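Local coordinates for adhesion and penetration protein autotransporter (Haemophilus influenzae, PDB 3SYJ) that promotes bacterial aggregation and adherence to host cells, and is probably also a secreted serine protease of the S6 family, at residues Lys45-Asp50 with Phe223-Glu228; Glu64-Val69 with His122-Glu127. All blocks are in the same frame, centred on the assembly; numbering follows the deposited sequence.

Contact 1 of 2, residues Lys45-Asp50 with Phe223-Glu228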
ATOM      1  N   LYS A  45      30.341  42.868  12.411  1.00 21.49           N
ATOM      2  CA  LYS A  45      29.524  44.069  12.302  1.00 17.71           C
ATOM      3  C   LYS A  45      29.331  44.582  10.865  1.00 21.91           C
ATOM      4  O   LYS A  45      28.776  45.659  10.655  1.00 21.26           O
ATOM      5  CB  LYS A  45      30.080  45.161  13.211  1.00 17.43           C
ATOM      6  CG  LYS A  45      30.016  44.766  14.664  1.00 20.31           C
ATOM      7  CD  LYS A  45      30.854  45.668  15.555  1.00 26.23           C
ATOM      8  CE  LYS A  45      30.580  45.353  17.027  1.00 36.42           C
ATOM      9  NZ  LYS A  45      31.432  46.128  17.972  1.00 42.06           N
ATOM     10  N   ALA A  46      29.767  43.799   9.879  1.00 18.69           N
ATOM     11  CA  ALA A  46      29.509  44.121   8.483  1.00 16.40           C
ATOM     12  C   ALA A  46      29.608  42.856   7.666  1.00 18.13           C
ATOM     13  O   ALA A  46      30.357  41.950   8.023  1.00 22.48           O
ATOM     14  CB  ALA A  46      30.499  45.157   7.976  1.00 16.85           C
ATOM     15  N   PRO A  47      28.834  42.775   6.574  1.00 20.35           N
ATOM     16  CA  PRO A  47      28.999  41.664   5.635  1.00 16.81           C
ATOM     17  C   PRO A  47      30.339  41.835   4.932  1.00 15.45           C
ATOM     18  O   PRO A  47      30.713  42.973   4.632  1.00 13.83           O
ATOM     19  CB  PRO A  47      27.851  41.874   4.639  1.00 19.01           C
ATOM     20  CG  PRO A  47      26.899  42.817   5.326  1.00 22.76           C
ATOM     21  CD  PRO A  47      27.758  43.691   6.161  1.00 19.59           C
ATOM     22  N   MET A  48      31.063  40.741   4.703  1.00 15.39           N
ATOM     23  CA  MET A  48      32.379  40.805   4.057  1.00 13.24           C
ATOM     24  C   MET A  48      32.360  41.640   2.775  1.00 15.06           C
ATOM     25  O   MET A  48      31.526  41.426   1.895  1.00 14.49           O
ATOM     26  CB  MET A  48      32.891  39.401   3.729  1.00 13.77           C
ATOM     27  CG  MET A  48      34.228  39.386   3.010  1.00 13.74           C
ATOM     28  SD  MET A  48      35.628  39.938   4.029  1.00 14.86           S
ATOM     29  CE  MET A  48      36.986  39.656   2.896  1.00 14.39           C
ATOM     30  N   ILE A  49      33.301  42.574   2.676  1.00 12.96           N
ATOM     31  CA  ILE A  49      33.430  43.466   1.529  1.00 13.14           C
ATOM     32  C   ILE A  49      33.559  42.694   0.200  1.00 13.51           C
ATOM     33  O   ILE A  49      34.053  41.571   0.165  1.00 14.54           O
ATOM     34  CB  ILE A  49      34.660  44.391   1.734  1.00 12.86           C
ATOM     35  CG1 ILE A  49      34.681  45.541   0.731  1.00 11.14           C
ATOM     36  CG2 ILE A  49      35.961  43.596   1.673  1.00 14.46           C
ATOM     37  CD1 ILE A  49      35.797  46.537   0.984  1.00  7.98           C
ATOM     38  N   ASP A  50      33.104  43.291  -0.893  1.00 13.98           N
ATOM     39  CA  ASP A  50      33.281  42.692  -2.207  1.00 11.74           C
ATOM     40  C   ASP A  50      34.519  43.338  -2.799  1.00 13.75           C
ATOM     41  O   ASP A  50      34.477  44.499  -3.204  1.00 11.56           O
ATOM     42  CB  ASP A  50      32.060  42.975  -3.082  1.00 15.12           C
ATOM     43  CG  ASP A  50      32.108  42.263  -4.440  1.00 17.61           C
ATOM     44  OD1 ASP A  50      33.206  41.935  -4.942  1.00 15.23           O
ATOM     45  OD2 ASP A  50      31.023  42.047  -5.022  1.00 18.39           O
ATOM     46  N   PHE A 223      39.136  50.792   2.733  1.00 14.22           N
ATOM     47  CA  PHE A 223      37.680  50.874   2.738  1.00 13.22           C
ATOM     48  C   PHE A 223      37.136  50.969   4.149  1.00 15.02           C
ATOM     49  O   PHE A 223      37.701  50.401   5.079  1.00 14.40           O
ATOM     50  CB  PHE A 223      37.078  49.632   2.076  1.00 12.07           C
ATOM     51  CG  PHE A 223      37.556  49.397   0.678  1.00 11.62           C
ATOM     52  CD1 PHE A 223      36.839  49.885  -0.402  1.00  9.77           C
ATOM     53  CD2 PHE A 223      38.722  48.687   0.442  1.00 10.85           C
ATOM     54  CE1 PHE A 223      37.277  49.672  -1.704  1.00  9.35           C
ATOM     55  CE2 PHE A 223      39.167  48.465  -0.854  1.00 12.31           C
ATOM     56  CZ  PHE A 223      38.437  48.961  -1.930  1.00  8.46           C
ATOM     57  N   ILE A 224      36.024  51.677   4.311  1.00 14.68           N
ATOM     58  CA  ILE A 224      35.403  51.792   5.619  1.00 14.67           C
ATOM     59  C   ILE A 224      33.926  51.432   5.539  1.00 19.43           C
ATOM     60  O   ILE A 224      33.250  51.741   4.552  1.00 16.95           O
ATOM     61  CB  ILE A 224      35.622  53.199   6.240  1.00 20.34           C
ATOM     62  CG1 ILE A 224      35.351  53.183   7.754  1.00 18.51           C
ATOM     63  CG2 ILE A 224      34.800  54.268   5.506  1.00 16.38           C
ATOM     64  CD1 ILE A 224      35.764  54.457   8.464  1.00 16.34           C
ATOM     65  N   TYR A 225      33.428  50.744   6.562  1.00 16.46           N
ATOM     66  CA  TYR A 225      32.024  50.374   6.576  1.00 16.63           C
ATOM     67  C   TYR A 225      31.175  51.424   7.284  1.00 21.10           C
ATOM     68  O   TYR A 225      31.377  51.699   8.468  1.00 16.98           O
ATOM     69  CB  TYR A 225      31.818  49.018   7.246  1.00 14.93           C
ATOM     70  CG  TYR A 225      30.404  48.477   7.072  1.00 15.36           C
ATOM     71  CD1 TYR A 225      29.977  48.006   5.841  1.00 15.07           C
ATOM     72  CD2 TYR A 225      29.508  48.447   8.131  1.00 16.15           C
ATOM     73  CE1 TYR A 225      28.702  47.507   5.663  1.00 19.82           C
ATOM     74  CE2 TYR A 225      28.224  47.952   7.968  1.00 20.29           C
ATOM     75  CZ  TYR A 225      27.826  47.482   6.724  1.00 20.73           C
ATOM     76  OH  TYR A 225      26.565  46.979   6.528  1.00 17.45           O
ATOM     77  N   ASP A 226      30.231  52.006   6.545  1.00 20.21           N
ATOM     78  CA  ASP A 226      29.226  52.900   7.110  1.00 20.28           C
ATOM     79  C   ASP A 226      28.038  52.064   7.586  1.00 21.67           C
ATOM     80  O   ASP A 226      27.301  51.513   6.777  1.00 25.38           O
ATOM     81  CB  ASP A 226      28.775  53.915   6.057  1.00 23.28           C
ATOM     82  CG  ASP A 226      27.880  55.005   6.629  1.00 25.20           C
ATOM     83  OD1 ASP A 226      27.001  54.696   7.461  1.00 25.97           O
ATOM     84  OD2 ASP A 226      28.052  56.178   6.238  1.00 26.69           O
ATOM     85  N   ALA A 227      27.861  51.967   8.899  1.00 24.28           N
ATOM     86  CA  ALA A 227      26.838  51.094   9.478  1.00 27.63           C
ATOM     87  C   ALA A 227      25.433  51.684   9.367  1.00 29.58           C
ATOM     88  O   ALA A 227      24.442  50.955   9.354  1.00 27.35           O
ATOM     89  CB  ALA A 227      27.165  50.789  10.933  1.00 25.95           C
ATOM     90  N   GLU A 228      25.350  53.006   9.300  1.00 27.57           N
ATOM     91  CA  GLU A 228      24.063  53.663   9.140  1.00 30.55           C
ATOM     92  C   GLU A 228      23.525  53.392   7.731  1.00 29.74           C
ATOM     93  O   GLU A 228      22.383  52.959   7.571  1.00 33.05           O
ATOM     94  CB  GLU A 228      24.207  55.155   9.445  1.00 31.08           C
ATOM     95  CG  GLU A 228      25.182  55.405  10.601  1.00 33.73           C
ATOM     96  CD  GLU A 228      25.096  56.805  11.196  1.00 47.22           C
ATOM     97  OE1 GLU A 228      25.049  57.790  10.427  1.00 53.02           O
ATOM     98  OE2 GLU A 228      25.084  56.918  12.445  1.00 46.95           O
TER
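Pro47 O accepts a hydrogen bond from Trp232 NE1, and the Trp232 ring meets that of Tyr225 edge-to-face. Pro47 itself crosses the Tyr225 side chain at about a right angle and touches its phenol end, with Pro47 CD 3.5 Å from Tyr225 OH. The two segments share no hydrogen bond. What joins them is a methyl on each of two aromatic rings. Ala46 CB lies over the centre of the Tyr225 ring, 3.3 Å from the centroid and 8° off the ring normal. This is a close CH-pi contact. Tyr225 CG is anti to the backbone N (chi1 -170°), and one face of the ring meets Ala46 CB. The second CH-pi contact joins Ile49 and Phe223. Ile49 CD1 sits over one face of the Phe223 ring, off-centre, 3.4 Å from Phe223 CG. Phe223 and Tyr225 belong to strand 221-226 of the seven-stranded antiparallel sheet in the protease domain. The loop runs beside that strand in roughly the opposite direction, Ala46 next to Tyr225 and Ile49 next to Phe223. The fit between the segments thus rests on two methyls against aromatic faces, while Trp232 on the next strand, 231-238, gives the loop a polar tie.

Contact 2 of 2, residues Glu64-Val69 with His122-Glu127; sequences ENQYIV and HKFVTE
Asn65 O accepts a hydrogen bond from Val125 N, 2.8 Å long and nearly straight. Asn65 is in a type I beta turn, Glu64 to Tyr67, that joins strands 61-64 and 67-69 of a beta hairpin in the protease domain. The same carbonyl oxygen has an apolar neighbour in Val125 CG2, at 3.6 Å. Phe124 CA also approaches it, in a CA-H...O contact.

Beside this bond, Gln66 meets the Phe124 ring. Its CD lies at the ring edge, in plane, 3.8 Å from Phe124 CE1. The amide and ring planes are 84° apart. Gln66 CG stands between the backbone N and the carbonyl carbon (chi1 59°), and the chain runs extended from there past the ring edge. Gln66 CB is 4.0 Å from Phe124 CD1.

Further out, the Glu64 carboxylate folds back on the turn. Its OE2 accepts Asn65 N at 2.7 Å, met from above the carboxylate plane. Helix 256-266 packs against the turn: Phe259 and Phe263 touch Glu64, and Tyr67 OH bonds to Asp266 OD2.

The His122-Glu127 loop is held by strand 403-407 of the beta-helix and the residues beside it. Ser405 OG bonds to Phe124 O, and Ile407 touches the Phe124 side chain. Lys123 NZ forms a salt bridge with Asp402 and bonds to the carbonyl oxygens of Arg403 and Gly381. The contact thus ties the hairpin turn to a loop seated on the beta-helix. In the bond that joins them, Val125 N is tilted 22° from the carbonyl plane of Asn65.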
ATOM      1  N   GLU A  64      33.629  54.548 -10.395  1.00 22.83           N
ATOM      2  CA  GLU A  64      32.509  54.782 -11.300  1.00 21.25           C
ATOM      3  C   GLU A  64      32.629  53.766 -12.423  1.00 23.17           C
ATOM      4  O   GLU A  64      33.579  52.983 -12.444  1.00 22.87           O
ATOM      5  CB  GLU A  64      32.537  56.204 -11.854  1.00 22.00           C
ATOM      6  CG  GLU A  64      31.232  56.986 -11.625  1.00 32.26           C
ATOM      7  CD  GLU A  64      30.000  56.317 -12.239  1.00 32.93           C
ATOM      8  OE1 GLU A  64      28.971  56.210 -11.535  1.00 30.81           O
ATOM      9  OE2 GLU A  64      30.063  55.900 -13.417  1.00 31.16           O
ATOM     10  N   ASN A  65      31.679  53.772 -13.355  1.00 22.34           N
ATOM     11  CA  ASN A  65      31.676  52.797 -14.438  1.00 19.97           C
ATOM     12  C   ASN A  65      32.951  52.822 -15.284  1.00 19.84           C
ATOM     13  O   ASN A  65      33.423  51.777 -15.739  1.00 18.09           O
ATOM     14  CB  ASN A  65      30.428  52.964 -15.311  1.00 23.46           C
ATOM     15  CG  ASN A  65      29.144  52.677 -14.552  1.00 26.10           C
ATOM     16  OD1 ASN A  65      28.147  53.394 -14.700  1.00 31.80           O
ATOM     17  ND2 ASN A  65      29.161  51.628 -13.726  1.00 17.55           N
ATOM     18  N   GLN A  66      33.513  54.008 -15.500  1.00 20.08           N
ATOM     19  CA  GLN A  66      34.765  54.110 -16.252  1.00 17.99           C
ATOM     20  C   GLN A  66      35.831  54.936 -15.533  1.00 18.51           C
ATOM     21  O   GLN A  66      36.673  55.552 -16.177  1.00 18.43           O
ATOM     22  CB  GLN A  66      34.528  54.653 -17.675  1.00 16.37           C
ATOM     23  CG  GLN A  66      33.883  56.044 -17.750  1.00 22.04           C
ATOM     24  CD  GLN A  66      33.810  56.609 -19.183  1.00 22.50           C
ATOM     25  OE1 GLN A  66      34.526  56.159 -20.084  1.00 19.39           O
ATOM     26  NE2 GLN A  66      32.944  57.605 -19.385  1.00 24.75           N
ATOM     27  N   TYR A  67      35.798  54.953 -14.201  1.00 20.37           N
ATOM     28  CA  TYR A  67      36.801  55.694 -13.434  1.00 21.76           C
ATOM     29  C   TYR A  67      37.404  54.893 -12.275  1.00 22.04           C
ATOM     30  O   TYR A  67      36.712  54.143 -11.587  1.00 19.60           O
ATOM     31  CB  TYR A  67      36.234  57.012 -12.905  1.00 18.42           C
ATOM     32  CG  TYR A  67      35.829  57.982 -13.981  1.00 21.71           C
ATOM     33  CD1 TYR A  67      36.712  58.946 -14.440  1.00 20.70           C
ATOM     34  CD2 TYR A  67      34.556  57.935 -14.537  1.00 21.20           C
ATOM     35  CE1 TYR A  67      36.342  59.837 -15.422  1.00 22.47           C
ATOM     36  CE2 TYR A  67      34.174  58.820 -15.523  1.00 22.26           C
ATOM     37  CZ  TYR A  67      35.070  59.768 -15.962  1.00 26.20           C
ATOM     38  OH  TYR A  67      34.697  60.654 -16.944  1.00 27.03           O
ATOM     39  N   ILE A  68      38.705  55.063 -12.071  1.00 19.92           N
ATOM     40  CA  ILE A  68      39.388  54.455 -10.940  1.00 16.01           C
ATOM     41  C   ILE A  68      40.061  55.538 -10.121  1.00 19.26           C
ATOM     42  O   ILE A  68      40.073  56.712 -10.509  1.00 18.96           O
ATOM     43  CB  ILE A  68      40.445  53.435 -11.388  1.00 18.83           C
ATOM     44  CG1 ILE A  68      41.417  54.073 -12.385  1.00 16.26           C
ATOM     45  CG2 ILE A  68      39.771  52.210 -11.985  1.00 15.50           C
ATOM     46  CD1 ILE A  68      42.583  53.183 -12.754  1.00 14.24           C
ATOM     47  N   VAL A  69      40.613  55.144  -8.980  1.00 22.52           N
ATOM     48  CA  VAL A  69      41.331  56.072  -8.110  1.00 17.56           C
ATOM     49  C   VAL A  69      42.641  55.434  -7.668  1.00 16.98           C
ATOM     50  O   VAL A  69      42.704  54.224  -7.442  1.00 15.67           O
ATOM     51  CB  VAL A  69      40.490  56.473  -6.887  1.00 17.44           C
ATOM     52  CG1 VAL A  69      40.413  55.333  -5.881  1.00 14.12           C
ATOM     53  CG2 VAL A  69      41.067  57.710  -6.236  1.00 20.20           C
ATOM     54  N   HIS A 122      38.901  53.337 -20.971  1.00 15.80           N
ATOM     55  CA  HIS A 122      38.369  53.455 -22.320  1.00 17.76           C
ATOM     56  C   HIS A 122      37.032  52.735 -22.506  1.00 18.32           C
ATOM     57  O   HIS A 122      36.320  53.002 -23.473  1.00 17.85           O
ATOM     58  CB  HIS A 122      39.407  53.041 -23.381  1.00 14.97           C
ATOM     59  CG  HIS A 122      39.496  51.564 -23.623  1.00 16.85           C
ATOM     60  ND1 HIS A 122      39.748  50.654 -22.618  1.00 13.61           N
ATOM     61  CD2 HIS A 122      39.404  50.844 -24.768  1.00 16.66           C
ATOM     62  CE1 HIS A 122      39.787  49.437 -23.129  1.00 14.88           C
ATOM     63  NE2 HIS A 122      39.579  49.524 -24.432  1.00 15.27           N
ATOM     64  N   LYS A 123      36.684  51.853 -21.569  1.00 17.81           N
ATOM     65  CA  LYS A 123      35.411  51.133 -21.621  1.00 14.31           C
ATOM     66  C   LYS A 123      34.695  51.132 -20.276  1.00 15.24           C
ATOM     67  O   LYS A 123      35.344  51.201 -19.233  1.00 17.28           O
ATOM     68  CB  LYS A 123      35.639  49.687 -22.046  1.00 16.84           C
ATOM     69  CG  LYS A 123      36.083  49.506 -23.487  1.00 18.12           C
ATOM     70  CD  LYS A 123      34.949  49.726 -24.466  1.00 14.26           C
ATOM     71  CE  LYS A 123      35.418  49.441 -25.888  1.00 16.03           C
ATOM     72  NZ  LYS A 123      34.305  49.532 -26.882  1.00 18.10           N
ATOM     73  N   PHE A 124      33.363  51.047 -20.296  1.00 14.69           N
ATOM     74  CA  PHE A 124      32.597  50.812 -19.068  1.00 16.02           C
ATOM     75  C   PHE A 124      32.999  49.452 -18.513  1.00 15.39           C
ATOM     76  O   PHE A 124      33.074  48.480 -19.263  1.00 14.14           O
ATOM     77  CB  PHE A 124      31.091  50.791 -19.325  1.00 13.14           C
ATOM     78  CG  PHE A 124      30.495  52.133 -19.651  1.00 18.68           C
ATOM     79  CD1 PHE A 124      31.244  53.288 -19.555  1.00 17.18           C
ATOM     80  CD2 PHE A 124      29.158  52.232 -20.026  1.00 14.99           C
ATOM     81  CE1 PHE A 124      30.675  54.522 -19.851  1.00 19.57           C
ATOM     82  CE2 PHE A 124      28.585  53.464 -20.316  1.00 16.62           C
ATOM     83  CZ  PHE A 124      29.343  54.608 -20.231  1.00 15.18           C
ATOM     84  N   VAL A 125      33.252  49.374 -17.207  1.00 15.66           N
ATOM     85  CA  VAL A 125      33.615  48.103 -16.587  1.00 12.87           C
ATOM     86  C   VAL A 125      32.370  47.281 -16.276  1.00 12.79           C
ATOM     87  O   VAL A 125      31.450  47.767 -15.630  1.00 13.37           O
ATOM     88  CB  VAL A 125      34.441  48.307 -15.294  1.00 14.62           C
ATOM     89  CG1 VAL A 125      34.655  46.964 -14.577  1.00 12.44           C
ATOM     90  CG2 VAL A 125      35.770  48.997 -15.605  1.00 11.95           C
ATOM     91  N   THR A 126      32.350  46.034 -16.733  1.00 12.59           N
ATOM     92  CA  THR A 126      31.162  45.192 -16.607  1.00 11.02           C
ATOM     93  C   THR A 126      31.261  44.158 -15.479  1.00 16.36           C
ATOM     94  O   THR A 126      30.246  43.662 -14.997  1.00 17.65           O
ATOM     95  CB  THR A 126      30.910  44.421 -17.911  1.00 17.05           C
ATOM     96  OG1 THR A 126      32.093  43.688 -18.261  1.00 11.90           O
ATOM     97  CG2 THR A 126      30.534  45.386 -19.058  1.00 11.88           C
ATOM     98  N   GLU A 127      32.483  43.825 -15.067  1.00 17.25           N
ATOM     99  CA  GLU A 127      32.707  42.694 -14.160  1.00 16.55           C
ATOM    100  C   GLU A 127      32.303  42.964 -12.713  1.00 13.81           C
ATOM    101  O   GLU A 127      32.088  42.031 -11.944  1.00 14.75           O
ATOM    102  CB  GLU A 127      34.174  42.242 -14.212  1.00 16.08           C
ATOM    103  CG  GLU A 127      34.592  41.511 -15.492  1.00 18.06           C
ATOM    104  CD  GLU A 127      34.846  42.447 -16.665  1.00 20.87           C
ATOM    105  OE1 GLU A 127      34.836  43.677 -16.453  1.00 16.75           O
ATOM    106  OE2 GLU A 127      35.051  41.948 -17.803  1.00 22.47           O
TER

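How the contacts relate
Both contacts lie in the N-terminal S6-type protease domain of the passenger. Their centres are 22 Å apart, and their nearest atoms are about 7 Å apart without touching. Along the chain the order is 45-50, 64-69, 122-127, 223-228, so contact 2 falls wholly between the two halves of contact 1. They share no sheet. Contact 1 sets a loop on strand 221-226 of the seven-stranded sheet. Contact 2 joins the turn of the 61-64 and 67-69 hairpin to a loop that rests on the beta-helix. Contact 1 packs mainly within the protease domain, although Asp50 at the end of its loop reaches Arg476 of the beta-helix; contact 2 lies at the junction of the two.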